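Long-range contacts in Ton_1535 (Thermococcus onnurineus, PDB 3ZPJ), which is of unknown function but folds as an all-helical alpha-solenoid that is set apart by a left-handed helical turn: residues E31-L36 / E58-I63; V75-I80 / M94-R99; E5-L10 / E17-K22; T42-D47 / A85-E90. All blocks are in the same frame, centred on the assembly; numbering follows the deposited sequence.

Interaction 1. Residues E31-L36 / E58-I63; sequences EQVQVL and EDAMYI
Apolar packing carries most of the contact between 31-36 and 58-63, two antiparallel helical turns whose short axes approach to 9.4 Å. Both branches of Ile-63 are used. CG1, anti to the carbonyl carbon, sends CD1 obliquely against Leu-36 CD1 at 3.7 Å, while CG2 slides past Val-33 CG2, running the opposite way, also at 3.7 Å. Leu-36 turns the same CD1 methyl onto Ala-60, 3.8 Å from its CA, and the small alanine leaves room for the backbones to close in: Val-33 CA and Ala-60 CA are 5.3 Å apart. Val-33 also touches Ile-79 and Ile-80 of helix 70-86, tying this pair of solenoid helices to the next one. An alanine in place of Ile-63 would remove both branches and would probably loosen the packing of Val-33, Leu-36 and Gln-32 together.

The polar element is Gln-32, whose extended chain crosses Ile-63 at about a right angle and sets OE1 3.2 Å from Ile-63 CD1. Its NE2 is hydrogen-bonded to the backbone O of Ile-26, which helps set the amide's rotation, with OE1 turned to Ile-63. With no hydrogen bond between the segments, the match rests on the shapes of branched side chains.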
loop_
_atom_site.group_PDB
_atom_site.type_symbol
_atom_site.label_atom_id
_atom_site.label_comp_id
_atom_site.label_asym_id
_atom_site.label_seq_id
_atom_site.Cartn_x
_atom_site.Cartn_y
_atom_site.Cartn_z
ATOM N N GLU A 31 -8.889 -12.103 22.241
ATOM C CA GLU A 31 -9.761 -10.943 22.195
ATOM C C GLU A 31 -9.418 -9.949 23.317
ATOM O O GLU A 31 -9.400 -8.742 23.100
ATOM C CB GLU A 31 -11.222 -11.380 22.266
ATOM C CG GLU A 31 -12.213 -10.289 21.913
ATOM C CD GLU A 31 -12.135 -9.875 20.458
ATOM O OE1 GLU A 31 -11.553 -10.633 19.649
ATOM O OE2 GLU A 31 -12.659 -8.789 20.130
ATOM N N GLN A 32 -9.115 -10.458 24.507
ATOM C CA GLN A 32 -8.655 -9.590 25.597
ATOM C C GLN A 32 -7.399 -8.814 25.205
ATOM O O GLN A 32 -7.231 -7.669 25.591
ATOM C CB GLN A 32 -8.391 -10.400 26.868
ATOM C CG GLN A 32 -9.634 -11.025 27.463
ATOM C CD GLN A 32 -9.334 -11.792 28.725
ATOM O OE1 GLN A 32 -8.183 -12.120 28.991
ATOM N NE2 GLN A 32 -10.362 -12.081 29.515
ATOM N N VAL A 33 -6.528 -9.445 24.421
ATOM C CA VAL A 33 -5.252 -8.859 24.072
ATOM C C VAL A 33 -5.425 -7.801 22.992
ATOM O O VAL A 33 -4.800 -6.740 23.058
ATOM C CB VAL A 33 -4.247 -9.947 23.626
ATOM C CG1 VAL A 33 -2.947 -9.330 23.150
ATOM C CG2 VAL A 33 -3.979 -10.878 24.763
ATOM N N GLN A 34 -6.260 -8.120 22.000
ATOM C CA GLN A 34 -6.762 -7.163 21.019
ATOM C C GLN A 34 -7.299 -5.904 21.685
ATOM O O GLN A 34 -6.960 -4.789 21.305
ATOM C CB GLN A 34 -7.918 -7.777 20.217
ATOM C CG GLN A 34 -7.537 -8.898 19.284
ATOM C CD GLN A 34 -6.947 -8.388 17.991
ATOM O OE1 GLN A 34 -6.499 -7.240 17.913
ATOM N NE2 GLN A 34 -6.948 -9.238 16.960
ATOM N N VAL A 35 -8.169 -6.086 22.665
ATOM C CA VAL A 35 -8.785 -4.941 23.294
ATOM C C VAL A 35 -7.722 -4.148 24.034
ATOM O O VAL A 35 -7.599 -2.931 23.846
ATOM C CB VAL A 35 -9.911 -5.368 24.238
ATOM C CG1 VAL A 35 -10.405 -4.186 25.052
ATOM C CG2 VAL A 35 -11.043 -5.963 23.432
ATOM N N LEU A 36 -6.939 -4.843 24.857
ATOM C CA LEU A 36 -5.941 -4.173 25.681
ATOM C C LEU A 36 -5.023 -3.333 24.806
ATOM O O LEU A 36 -4.809 -2.148 25.073
ATOM C CB LEU A 36 -5.148 -5.178 26.514
ATOM C CG LEU A 36 -5.929 -5.858 27.643
ATOM C CD1 LEU A 36 -5.192 -7.088 28.150
ATOM C CD2 LEU A 36 -6.182 -4.893 28.784
ATOM N N GLU A 58 1.741 -4.811 30.325
ATOM C CA GLU A 58 1.976 -5.884 31.294
ATOM C C GLU A 58 0.798 -6.860 31.374
ATOM O O GLU A 58 0.997 -8.066 31.492
ATOM C CB GLU A 58 2.247 -5.324 32.694
ATOM C CG GLU A 58 3.622 -4.724 32.920
ATOM C CD GLU A 58 3.767 -4.165 34.341
ATOM O OE1 GLU A 58 2.729 -3.925 35.003
ATOM O OE2 GLU A 58 4.914 -3.975 34.802
ATOM N N ASP A 59 -0.425 -6.341 31.340
ATOM C CA ASP A 59 -1.601 -7.201 31.447
ATOM C C ASP A 59 -1.758 -8.062 30.207
ATOM O O ASP A 59 -2.065 -9.258 30.291
ATOM C CB ASP A 59 -2.856 -6.371 31.653
ATOM C CG ASP A 59 -2.900 -5.732 33.002
ATOM O OD1 ASP A 59 -2.132 -6.162 33.894
ATOM O OD2 ASP A 59 -3.707 -4.799 33.169
ATOM N N ALA A 60 -1.529 -7.433 29.060
ATOM C CA ALA A 60 -1.566 -8.114 27.781
ATOM C C ALA A 60 -0.462 -9.161 27.727
ATOM O O ALA A 60 -0.712 -10.309 27.357
ATOM C CB ALA A 60 -1.440 -7.105 26.627
ATOM N N MET A 61 0.750 -8.773 28.124
ATOM C CA MET A 61 1.877 -9.706 28.160
ATOM C C MET A 61 1.577 -10.879 29.085
ATOM O O MET A 61 1.959 -12.006 28.810
ATOM C CB MET A 61 3.169 -9.007 28.605
ATOM C CG MET A 61 3.815 -8.126 27.537
ATOM S SD MET A 61 5.123 -7.054 28.180
ATOM C CE MET A 61 5.593 -6.269 26.666
ATOM N N TYR A 62 0.895 -10.613 30.185
ATOM C CA TYR A 62 0.577 -11.665 31.153
ATOM C C TYR A 62 -0.416 -12.660 30.558
ATOM O O TYR A 62 -0.279 -13.866 30.729
ATOM C CB TYR A 62 0.003 -11.045 32.424
ATOM C CG TYR A 62 -0.582 -12.027 33.420
ATOM C CD1 TYR A 62 0.206 -13.004 34.010
ATOM C CD2 TYR A 62 -1.913 -11.942 33.803
ATOM C CE1 TYR A 62 -0.324 -13.890 34.937
ATOM C CE2 TYR A 62 -2.451 -12.816 34.734
ATOM C CZ TYR A 62 -1.652 -13.789 35.297
ATOM O OH TYR A 62 -2.180 -14.669 36.215
ATOM N N ILE A 63 -1.416 -12.142 29.855
ATOM C CA ILE A 63 -2.405 -12.995 29.216
ATOM C C ILE A 63 -1.755 -13.908 28.166
ATOM O O ILE A 63 -2.046 -15.105 28.103
ATOM C CB ILE A 63 -3.544 -12.159 28.621
ATOM C CG1 ILE A 63 -4.320 -11.486 29.756
ATOM C CG2 ILE A 63 -4.462 -13.021 27.777
ATOM C CD1 ILE A 63 -5.406 -10.554 29.313
#

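Interaction 2. Residues V75-I80 / M94-R99; sequences VAYSII and MDFFNR
The Phe-96 ring is sandwiched. Over one face sits Ile-80 CG2, a CH-pi contact 4.0 Å from the ring centroid; over the opposite face lies Arg-99 NE; and at the edge, near the ring plane, comes Tyr-77 CD1, 3.6 Å from Phe-96 CD2. The Tyr-77 ring in turn takes Arg-99 CB over one face, 4.0 Å from its centroid, with Arg-99 CD further out toward the rim. The two aromatic planes stand 71° apart, an oblique pairing. All this fills the seam between antiparallel neighbours of the alpha-solenoid, helices 70-86 and 90-104, whose short axes here approach to 8.0 Å.

Tyr-77 has CG anti to its carbonyl carbon, which turns one side of the ring to both Phe-96 and the aliphatic start of Arg-99. A serine in place of Tyr-77 would take away the ring that both lean on and would probably leave the Phe-96 edge and the arginine chain less well packed. Helix 53-66 closes in as well, with Met-61 touching Phe-96 and Ala-64 touching both Tyr-77 and Ile-80.

Arg-99 stays extended from CG to NE, and its guanidinium presents a face to Phe-96 CZ. A salt bridge one helical turn back steadies it: the Arg-99 NE hydrogen bond to Asp-95 OD1, 3.3 Å long, is nearly straight at 176° and meets the oxygen from above the carboxylate plane.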
loop_
_atom_site.group_PDB
_atom_site.type_symbol
_atom_site.label_atom_id
_atom_site.label_comp_id
_atom_site.label_asym_id
_atom_site.label_seq_id
_atom_site.Cartn_x
_atom_site.Cartn_y
_atom_site.Cartn_z
ATOM N N VAL A 75 -0.252 -15.693 17.962
ATOM C CA VAL A 75 -1.036 -14.544 17.529
ATOM C C VAL A 75 -0.977 -13.462 18.594
ATOM O O VAL A 75 -0.775 -12.291 18.283
ATOM C CB VAL A 75 -2.499 -14.909 17.211
ATOM C CG1 VAL A 75 -3.249 -13.678 16.745
ATOM C CG2 VAL A 75 -2.551 -15.974 16.117
ATOM N N ALA A 76 -1.111 -13.858 19.855
ATOM C CA ALA A 76 -1.082 -12.886 20.941
ATOM C C ALA A 76 0.244 -12.112 20.973
ATOM O O ALA A 76 0.258 -10.875 21.045
ATOM C CB ALA A 76 -1.346 -13.562 22.271
ATOM N N TYR A 77 1.346 -12.851 20.905
ATOM C CA TYR A 77 2.674 -12.256 20.836
ATOM C C TYR A 77 2.809 -11.321 19.624
ATOM O O TYR A 77 3.480 -10.288 19.699
ATOM C CB TYR A 77 3.734 -13.352 20.752
ATOM C CG TYR A 77 4.048 -14.047 22.058
ATOM C CD1 TYR A 77 3.860 -13.411 23.280
ATOM C CD2 TYR A 77 4.563 -15.336 22.065
ATOM C CE1 TYR A 77 4.165 -14.048 24.470
ATOM C CE2 TYR A 77 4.873 -15.985 23.253
ATOM C CZ TYR A 77 4.672 -15.340 24.451
ATOM O OH TYR A 77 4.983 -15.988 25.628
ATOM N N SER A 78 2.169 -11.681 18.513
ATOM C CA SER A 78 2.198 -10.844 17.305
ATOM C C SER A 78 1.470 -9.540 17.521
ATOM O O SER A 78 1.958 -8.474 17.138
ATOM C CB SER A 78 1.560 -11.561 16.122
ATOM O OG SER A 78 2.340 -12.663 15.737
ATOM N N ILE A 79 0.291 -9.635 18.125
ATOM C CA ILE A 79 -0.497 -8.456 18.479
ATOM C C ILE A 79 0.301 -7.508 19.377
ATOM O O ILE A 79 0.401 -6.309 19.114
ATOM C CB ILE A 79 -1.812 -8.874 19.127
ATOM C CG1 ILE A 79 -2.575 -9.783 18.150
ATOM C CG2 ILE A 79 -2.653 -7.648 19.530
ATOM C CD1 ILE A 79 -3.950 -10.201 18.618
ATOM N N ILE A 80 0.911 -8.063 20.411
ATOM C CA ILE A 80 1.755 -7.286 21.302
ATOM C C ILE A 80 2.936 -6.683 20.541
ATOM O O ILE A 80 3.306 -5.525 20.752
ATOM C CB ILE A 80 2.251 -8.180 22.452
ATOM C CG1 ILE A 80 1.061 -8.540 23.358
ATOM C CG2 ILE A 80 3.389 -7.510 23.209
ATOM C CD1 ILE A 80 1.337 -9.647 24.349
ATOM N N MET A 94 10.766 -6.765 18.320
ATOM C CA MET A 94 11.431 -7.854 17.614
ATOM C C MET A 94 11.600 -9.017 18.567
ATOM O O MET A 94 11.601 -10.177 18.155
ATOM C CB MET A 94 12.776 -7.422 16.997
ATOM C CG MET A 94 12.675 -6.623 15.661
ATOM S SD MET A 94 11.719 -7.377 14.301
ATOM C CE MET A 94 12.116 -6.302 12.936
ATOM N N ASP A 95 11.715 -8.709 19.850
ATOM C CA ASP A 95 11.696 -9.753 20.866
ATOM C C ASP A 95 10.369 -10.511 20.773
ATOM O O ASP A 95 10.351 -11.739 20.684
ATOM C CB ASP A 95 11.902 -9.153 22.262
ATOM C CG ASP A 95 11.791 -10.187 23.387
ATOM O OD1 ASP A 95 11.728 -11.408 23.121
ATOM O OD2 ASP A 95 11.784 -9.766 24.562
ATOM N N PHE A 96 9.255 -9.789 20.763
ATOM C CA PHE A 96 7.968 -10.474 20.687
ATOM C C PHE A 96 7.684 -11.153 19.357
ATOM O O PHE A 96 7.080 -12.223 19.331
ATOM C CB PHE A 96 6.813 -9.594 21.167
ATOM C CG PHE A 96 6.683 -9.592 22.656
ATOM C CD1 PHE A 96 7.557 -8.845 23.435
ATOM C CD2 PHE A 96 5.755 -10.402 23.288
ATOM C CE1 PHE A 96 7.470 -8.867 24.814
ATOM C CE2 PHE A 96 5.665 -10.421 24.667
ATOM C CZ PHE A 96 6.524 -9.653 25.428
ATOM N N PHE A 97 8.144 -10.558 18.264
ATOM C CA PHE A 97 8.069 -11.236 16.981
ATOM C C PHE A 97 8.816 -12.581 17.002
ATOM O O PHE A 97 8.329 -13.581 16.483
ATOM C CB PHE A 97 8.556 -10.322 15.858
ATOM C CG PHE A 97 7.528 -9.310 15.430
ATOM C CD1 PHE A 97 6.263 -9.727 15.024
ATOM C CD2 PHE A 97 7.803 -7.950 15.469
ATOM C CE1 PHE A 97 5.295 -8.808 14.636
ATOM C CE2 PHE A 97 6.836 -7.023 15.087
ATOM C CZ PHE A 97 5.579 -7.456 14.667
ATOM N N ASN A 98 9.979 -12.607 17.637
ATOM C CA ASN A 98 10.744 -13.831 17.732
ATOM C C ASN A 98 10.073 -14.863 18.610
ATOM O O ASN A 98 10.186 -16.069 18.361
ATOM C CB ASN A 98 12.153 -13.542 18.227
ATOM C CG ASN A 98 13.061 -13.072 17.115
ATOM O OD1 ASN A 98 13.114 -13.684 16.047
ATOM N ND2 ASN A 98 13.763 -11.969 17.345
ATOM N N ARG A 99 9.377 -14.392 19.640
ATOM C CA ARG A 99 8.597 -15.294 20.462
ATOM C C ARG A 99 7.487 -15.889 19.600
ATOM O O ARG A 99 7.250 -17.095 19.633
ATOM C CB ARG A 99 8.025 -14.585 21.690
ATOM C CG ARG A 99 9.082 -14.118 22.687
ATOM C CD ARG A 99 8.442 -13.726 24.018
ATOM N NE ARG A 99 9.248 -12.751 24.745
ATOM C CZ ARG A 99 9.060 -12.426 26.021
ATOM N NH1 ARG A 99 8.091 -13.009 26.726
ATOM N NH2 ARG A 99 9.847 -11.521 26.590
#

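Interaction 3. Residues E5-L10 / E17-K22; sequences EEINLL and EEALAK
Two carboxylates hold Lys-22 NZ: Glu-6 across the contact, whose OE1 forms a salt bridge with Lys-22 NZ at 3.3 Å, and Glu-25, whose OE1 makes a second one from beyond the segment. The lysine chain gets there by bending at its last two torsions (chi3 74°, chi4 83°), so that CE as well as NZ is brought up to the glutamate; Lys-22 CE lies 3.1 Å from Glu-6 OE1. Glu-6 itself runs extended beyond CG and meets the lysine at about a right angle. Two negative groups around one ammonium would probably favour its charged form.

Below this ionic rim the helices 2-12 and 16-22 pack as an antiparallel alpha-alpha hairpin, the first two helices of the solenoid, closest at Ile-7 and Ala-19, whose CA atoms are 4.9 Å apart. Ile-7 uses its CG1 branch on the stem of the lysine, 3.8 Å from Lys-22 CB, while its CG2 faces the Ala-19 methyl. Leu-10 splits its methyls between two neighbours: CD1 lies 3.6 Å from Lys-22 CD, crossing that chain at about a right angle, and CD2 meets Glu-18, 3.4 Å from its OE1. Leu-10 CB rests against Ala-19 CB at 4.0 Å. Leu-20 points away from the hairpin partner and packs on Leu-36 and Ile-39 of helix 29-45.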
loop_
_atom_site.group_PDB
_atom_site.type_symbol
_atom_site.label_atom_id
_atom_site.label_comp_id
_atom_site.label_asym_id
_atom_site.label_seq_id
_atom_site.Cartn_x
_atom_site.Cartn_y
_atom_site.Cartn_z
ATOM N N GLU A 5 -18.638 -2.472 23.892
ATOM C CA GLU A 5 -19.269 -1.157 23.863
ATOM C C GLU A 5 -19.121 -0.493 25.232
ATOM O O GLU A 5 -18.765 0.681 25.322
ATOM C CB GLU A 5 -20.748 -1.283 23.479
ATOM C CG GLU A 5 -21.342 -0.054 22.789
ATOM C CD GLU A 5 -22.845 -0.183 22.523
ATOM O OE1 GLU A 5 -23.379 -1.314 22.527
ATOM O OE2 GLU A 5 -23.500 0.854 22.317
ATOM N N GLU A 6 -19.390 -1.256 26.290
ATOM C CA GLU A 6 -19.174 -0.799 27.661
ATOM C C GLU A 6 -17.715 -0.388 27.916
ATOM O O GLU A 6 -17.441 0.645 28.521
ATOM C CB GLU A 6 -19.596 -1.887 28.646
ATOM C CG GLU A 6 -21.054 -2.266 28.500
ATOM C CD GLU A 6 -21.492 -3.363 29.451
ATOM O OE1 GLU A 6 -20.647 -4.191 29.857
ATOM O OE2 GLU A 6 -22.694 -3.396 29.789
ATOM N N ILE A 7 -16.780 -1.194 27.437
ATOM C CA ILE A 7 -15.370 -0.864 27.566
ATOM C C ILE A 7 -14.977 0.425 26.830
ATOM O O ILE A 7 -14.279 1.269 27.389
ATOM C CB ILE A 7 -14.499 -2.038 27.107
ATOM C CG1 ILE A 7 -14.589 -3.166 28.144
ATOM C CG2 ILE A 7 -13.069 -1.586 26.897
ATOM C CD1 ILE A 7 -14.092 -4.496 27.641
ATOM N N ASN A 8 -15.421 0.577 25.586
ATOM C CA ASN A 8 -15.135 1.794 24.827
ATOM C C ASN A 8 -15.674 3.034 25.519
ATOM O O ASN A 8 -15.019 4.070 25.554
ATOM C CB ASN A 8 -15.720 1.714 23.416
ATOM C CG ASN A 8 -14.884 0.862 22.488
ATOM O OD1 ASN A 8 -13.655 0.906 22.530
ATOM N ND2 ASN A 8 -15.546 0.073 21.644
ATOM N N LEU A 9 -16.872 2.910 26.074
ATOM C CA LEU A 9 -17.574 4.042 26.641
ATOM C C LEU A 9 -16.847 4.479 27.907
ATOM O O LEU A 9 -16.596 5.666 28.109
ATOM C CB LEU A 9 -19.028 3.648 26.932
ATOM C CG LEU A 9 -20.129 4.634 27.349
ATOM C CD1 LEU A 9 -20.263 4.631 28.842
ATOM C CD2 LEU A 9 -19.917 6.063 26.822
ATOM N N LEU A 10 -16.496 3.507 28.743
ATOM C CA LEU A 10 -15.715 3.754 29.945
ATOM C C LEU A 10 -14.385 4.453 29.619
ATOM O O LEU A 10 -13.879 5.248 30.411
ATOM C CB LEU A 10 -15.451 2.438 30.680
ATOM C CG LEU A 10 -16.570 1.842 31.528
ATOM C CD1 LEU A 10 -16.303 0.383 31.769
ATOM C CD2 LEU A 10 -16.695 2.566 32.860
ATOM N N GLU A 17 -9.382 2.551 34.688
ATOM C CA GLU A 17 -9.235 1.438 35.613
ATOM C C GLU A 17 -10.424 0.482 35.527
ATOM O O GLU A 17 -10.266 -0.734 35.649
ATOM C CB GLU A 17 -9.061 1.960 37.036
ATOM C CG GLU A 17 -8.932 0.881 38.101
ATOM C CD GLU A 17 -8.627 1.475 39.473
ATOM O OE1 GLU A 17 -8.005 2.563 39.530
ATOM O OE2 GLU A 17 -9.017 0.866 40.494
ATOM N N GLU A 18 -11.610 1.040 35.301
ATOM C CA GLU A 18 -12.823 0.235 35.235
ATOM C C GLU A 18 -12.939 -0.500 33.916
ATOM O O GLU A 18 -13.385 -1.641 33.885
ATOM C CB GLU A 18 -14.048 1.103 35.431
ATOM C CG GLU A 18 -14.515 1.176 36.848
ATOM C CD GLU A 18 -15.712 2.081 36.968
ATOM O OE1 GLU A 18 -16.680 1.869 36.205
ATOM O OE2 GLU A 18 -15.673 3.016 37.796
ATOM N N ALA A 19 -12.550 0.172 32.836
ATOM C CA ALA A 19 -12.497 -0.444 31.517
ATOM C C ALA A 19 -11.639 -1.690 31.539
ATOM O O ALA A 19 -12.017 -2.732 30.990
ATOM C CB ALA A 19 -11.944 0.530 30.488
ATOM N N LEU A 20 -10.471 -1.568 32.163
ATOM C CA LEU A 20 -9.525 -2.669 32.186
ATOM C C LEU A 20 -10.068 -3.785 33.061
ATOM O O LEU A 20 -9.808 -4.961 32.812
ATOM C CB LEU A 20 -8.157 -2.200 32.681
ATOM C CG LEU A 20 -7.548 -1.051 31.873
ATOM C CD1 LEU A 20 -6.324 -0.491 32.578
ATOM C CD2 LEU A 20 -7.224 -1.468 30.432
ATOM N N ALA A 21 -10.849 -3.418 34.068
ATOM C CA ALA A 21 -11.420 -4.413 34.959
ATOM C C ALA A 21 -12.457 -5.239 34.207
ATOM O O ALA A 21 -12.690 -6.406 34.535
ATOM C CB ALA A 21 -12.031 -3.754 36.163
ATOM N N LYS A 22 -13.060 -4.633 33.186
ATOM C CA LYS A 22 -14.095 -5.296 32.402
ATOM C C LYS A 22 -13.513 -6.192 31.332
ATOM O O LYS A 22 -14.207 -7.049 30.791
ATOM C CB LYS A 22 -15.005 -4.276 31.731
ATOM C CG LYS A 22 -15.968 -3.608 32.671
ATOM C CD LYS A 22 -17.171 -3.118 31.897
ATOM C CE LYS A 22 -18.068 -4.268 31.513
ATOM N NZ LYS A 22 -18.970 -4.638 32.642
#

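Interaction 4. Residues T42-D47 / A85-E90; sequences TIYQHD and AIMEYE
Two helix ends meet here: helix 29-45 gives way at His-46 and helix 70-86 at Met-87, the latter finished by a Schellman motif in which Glu-88, with phi of 66°, is the C-prime residue and its N bonds to Ala-85 O at 3.0 Å. The nearest backbone approach is between Tyr-44 and Met-87, whose CA atoms are 7.2 Å apart, and these two residues carry the contact.

Tyr-44 has CG anti to the backbone N (chi1 -178°), which swings its ring out from the last helical turn and lays one face over Met-87. The methionine crosses that face obliquely, touching it with CA, CB and CG before its end leads away. Met-87 CG sits over the middle of the ring, a CH-pi contact 3.6 Å from the centroid, and Met-87 CA lies 3.5 Å from Tyr-44 CZ toward the hydroxyl end. The chain then bends at chi3 (-55°). Met-87 SD, 4.4 Å from the Tyr-44 centroid, approaches obliquely as a Met-aromatic contact. At the margin, Gln-45 NE2 reaches only to 4.3 Å from Ile-86 CG2.

Helix 53-66 underlies the pair: Ile-53 touches both Tyr-44 and Met-87, and Met-57 touches Met-87 too. The contact thus joins the C-terminal ends of two helices that are separated in sequence by helix 53-66, just before Tyr-89 takes the N-cap position of helix 90-104.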
loop_
_atom_site.group_PDB
_atom_site.type_symbol
_atom_site.label_atom_id
_atom_site.label_comp_id
_atom_site.label_asym_id
_atom_site.label_seq_id
_atom_site.Cartn_x
_atom_site.Cartn_y
_atom_site.Cartn_z
ATOM N N THR A 42 -4.675 3.797 20.873
ATOM C CA THR A 42 -5.435 5.046 20.805
ATOM C C THR A 42 -4.919 6.083 21.803
ATOM O O THR A 42 -4.878 7.264 21.486
ATOM C CB THR A 42 -6.963 4.846 20.950
ATOM O OG1 THR A 42 -7.252 4.211 22.200
ATOM C CG2 THR A 42 -7.502 3.998 19.796
ATOM N N ILE A 43 -4.506 5.651 22.993
ATOM C CA ILE A 43 -3.874 6.570 23.942
ATOM C C ILE A 43 -2.592 7.177 23.368
ATOM O O ILE A 43 -2.403 8.393 23.382
ATOM C CB ILE A 43 -3.510 5.880 25.254
ATOM C CG1 ILE A 43 -4.765 5.526 26.050
ATOM C CG2 ILE A 43 -2.597 6.778 26.091
ATOM C CD1 ILE A 43 -4.445 4.912 27.409
ATOM N N TYR A 44 -1.715 6.314 22.868
ATOM C CA TYR A 44 -0.444 6.741 22.302
ATOM C C TYR A 44 -0.667 7.735 21.169
ATOM O O TYR A 44 0.081 8.705 21.023
ATOM C CB TYR A 44 0.332 5.522 21.790
ATOM C CG TYR A 44 1.698 5.827 21.224
ATOM C CD1 TYR A 44 2.778 6.084 22.063
ATOM C CD2 TYR A 44 1.914 5.844 19.853
ATOM C CE1 TYR A 44 4.029 6.360 21.554
ATOM C CE2 TYR A 44 3.166 6.121 19.331
ATOM C CZ TYR A 44 4.218 6.379 20.186
ATOM O OH TYR A 44 5.462 6.655 19.673
ATOM N N GLN A 45 -1.714 7.493 20.385
ATOM C CA GLN A 45 -1.968 8.261 19.172
ATOM C C GLN A 45 -2.756 9.550 19.397
ATOM O O GLN A 45 -2.468 10.567 18.770
ATOM C CB GLN A 45 -2.669 7.395 18.126
ATOM C CG GLN A 45 -1.785 6.332 17.510
ATOM C CD GLN A 45 -2.511 5.504 16.466
ATOM O OE1 GLN A 45 -3.747 5.509 16.398
ATOM N NE2 GLN A 45 -1.745 4.789 15.640
ATOM N N HIS A 46 -3.749 9.511 20.283
ATOM C CA HIS A 46 -4.591 10.681 20.534
ATOM C C HIS A 46 -4.284 11.290 21.901
ATOM O O HIS A 46 -5.196 11.689 22.627
ATOM C CB HIS A 46 -6.084 10.327 20.428
ATOM C CG HIS A 46 -6.465 9.621 19.156
ATOM N ND1 HIS A 46 -5.617 9.505 18.074
ATOM C CD2 HIS A 46 -7.611 8.986 18.802
ATOM C CE1 HIS A 46 -6.222 8.831 17.110
ATOM N NE2 HIS A 46 -7.433 8.503 17.526
ATOM N N ASP A 47 -2.992 11.337 22.234
ATOM C CA ASP A 47 -2.459 11.957 23.460
ATOM C C ASP A 47 -3.295 11.828 24.739
ATOM O O ASP A 47 -3.485 12.800 25.477
ATOM C CB ASP A 47 -2.091 13.423 23.211
ATOM C CG ASP A 47 -1.014 13.577 22.156
ATOM O OD1 ASP A 47 -0.330 12.574 21.851
ATOM O OD2 ASP A 47 -0.851 14.701 21.635
ATOM N N ALA A 85 5.859 -1.922 18.214
ATOM C CA ALA A 85 6.526 -1.377 17.041
ATOM C C ALA A 85 5.899 -0.054 16.605
ATOM O O ALA A 85 6.613 0.880 16.241
ATOM C CB ALA A 85 6.513 -2.382 15.910
ATOM N N ILE A 86 4.572 0.011 16.633
ATOM C CA ILE A 86 3.859 1.272 16.479
ATOM C C ILE A 86 4.497 2.334 17.382
ATOM O O ILE A 86 4.935 3.376 16.905
ATOM C CB ILE A 86 2.358 1.138 16.870
ATOM C CG1 ILE A 86 1.643 0.090 16.022
ATOM C CG2 ILE A 86 1.642 2.457 16.734
ATOM C CD1 ILE A 86 1.555 0.417 14.577
ATOM N N MET A 87 4.573 2.050 18.681
ATOM C CA MET A 87 5.130 2.993 19.656
ATOM C C MET A 87 6.665 3.072 19.694
ATOM O O MET A 87 7.236 3.596 20.652
ATOM C CB MET A 87 4.616 2.670 21.057
ATOM C CG MET A 87 3.111 2.550 21.155
ATOM S SD MET A 87 2.653 2.293 22.875
ATOM C CE MET A 87 3.655 0.846 23.241
ATOM N N GLU A 88 7.320 2.539 18.669
ATOM C CA GLU A 88 8.772 2.678 18.499
ATOM C C GLU A 88 9.631 1.983 19.554
ATOM O O GLU A 88 10.776 2.372 19.784
ATOM C CB GLU A 88 9.168 4.153 18.367
ATOM C CG GLU A 88 8.461 4.849 17.218
ATOM C CD GLU A 88 8.829 6.309 17.093
ATOM O OE1 GLU A 88 9.303 6.906 18.090
ATOM O OE2 GLU A 88 8.643 6.856 15.986
ATOM N N TYR A 89 9.079 0.955 20.189
ATOM C CA TYR A 89 9.878 0.078 21.038
ATOM C C TYR A 89 10.361 -1.089 20.183
ATOM O O TYR A 89 9.851 -2.209 20.267
ATOM C CB TYR A 89 9.067 -0.417 22.229
ATOM C CG TYR A 89 8.605 0.692 23.144
ATOM C CD1 TYR A 89 9.422 1.158 24.171
ATOM C CD2 TYR A 89 7.354 1.275 22.988
ATOM C CE1 TYR A 89 9.005 2.169 25.010
ATOM C CE2 TYR A 89 6.929 2.288 23.826
ATOM C CZ TYR A 89 7.759 2.731 24.833
ATOM O OH TYR A 89 7.340 3.740 25.669
ATOM N N GLU A 90 11.351 -0.805 19.355
ATOM C CA GLU A 90 11.738 -1.716 18.303
ATOM C C GLU A 90 12.406 -2.980 18.828
ATOM O O GLU A 90 12.119 -4.072 18.349
ATOM C CB GLU A 90 12.642 -0.999 17.306
ATOM C CG GLU A 90 12.728 -1.671 15.953
ATOM C CD GLU A 90 13.630 -0.917 15.002
ATOM O OE1 GLU A 90 14.258 0.074 15.439
ATOM O OE2 GLU A 90 13.714 -1.309 13.821
#

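Overall arrangement
All four contacts lie in the N-terminal part of the solenoid, on the same side of the chain's centre. Interaction 3 closes first, then interaction 1, then interaction 2; interaction 4 interlocks with the last two, sharing helix 29-45 with interaction 1 and helix 70-86 with interaction 2. Interactions 3, 1 and 2 form a run of antiparallel helix pairs, centres 14 Å and then 12 Å apart, that touch through Leu-20 with Leu-36 and through Met-61 with Phe-96. Interaction 4 lies 16 Å, centre to centre, from interactions 1 and 2. Helix pairs are thus joined to the next ones, as in a superhelical stack without strands.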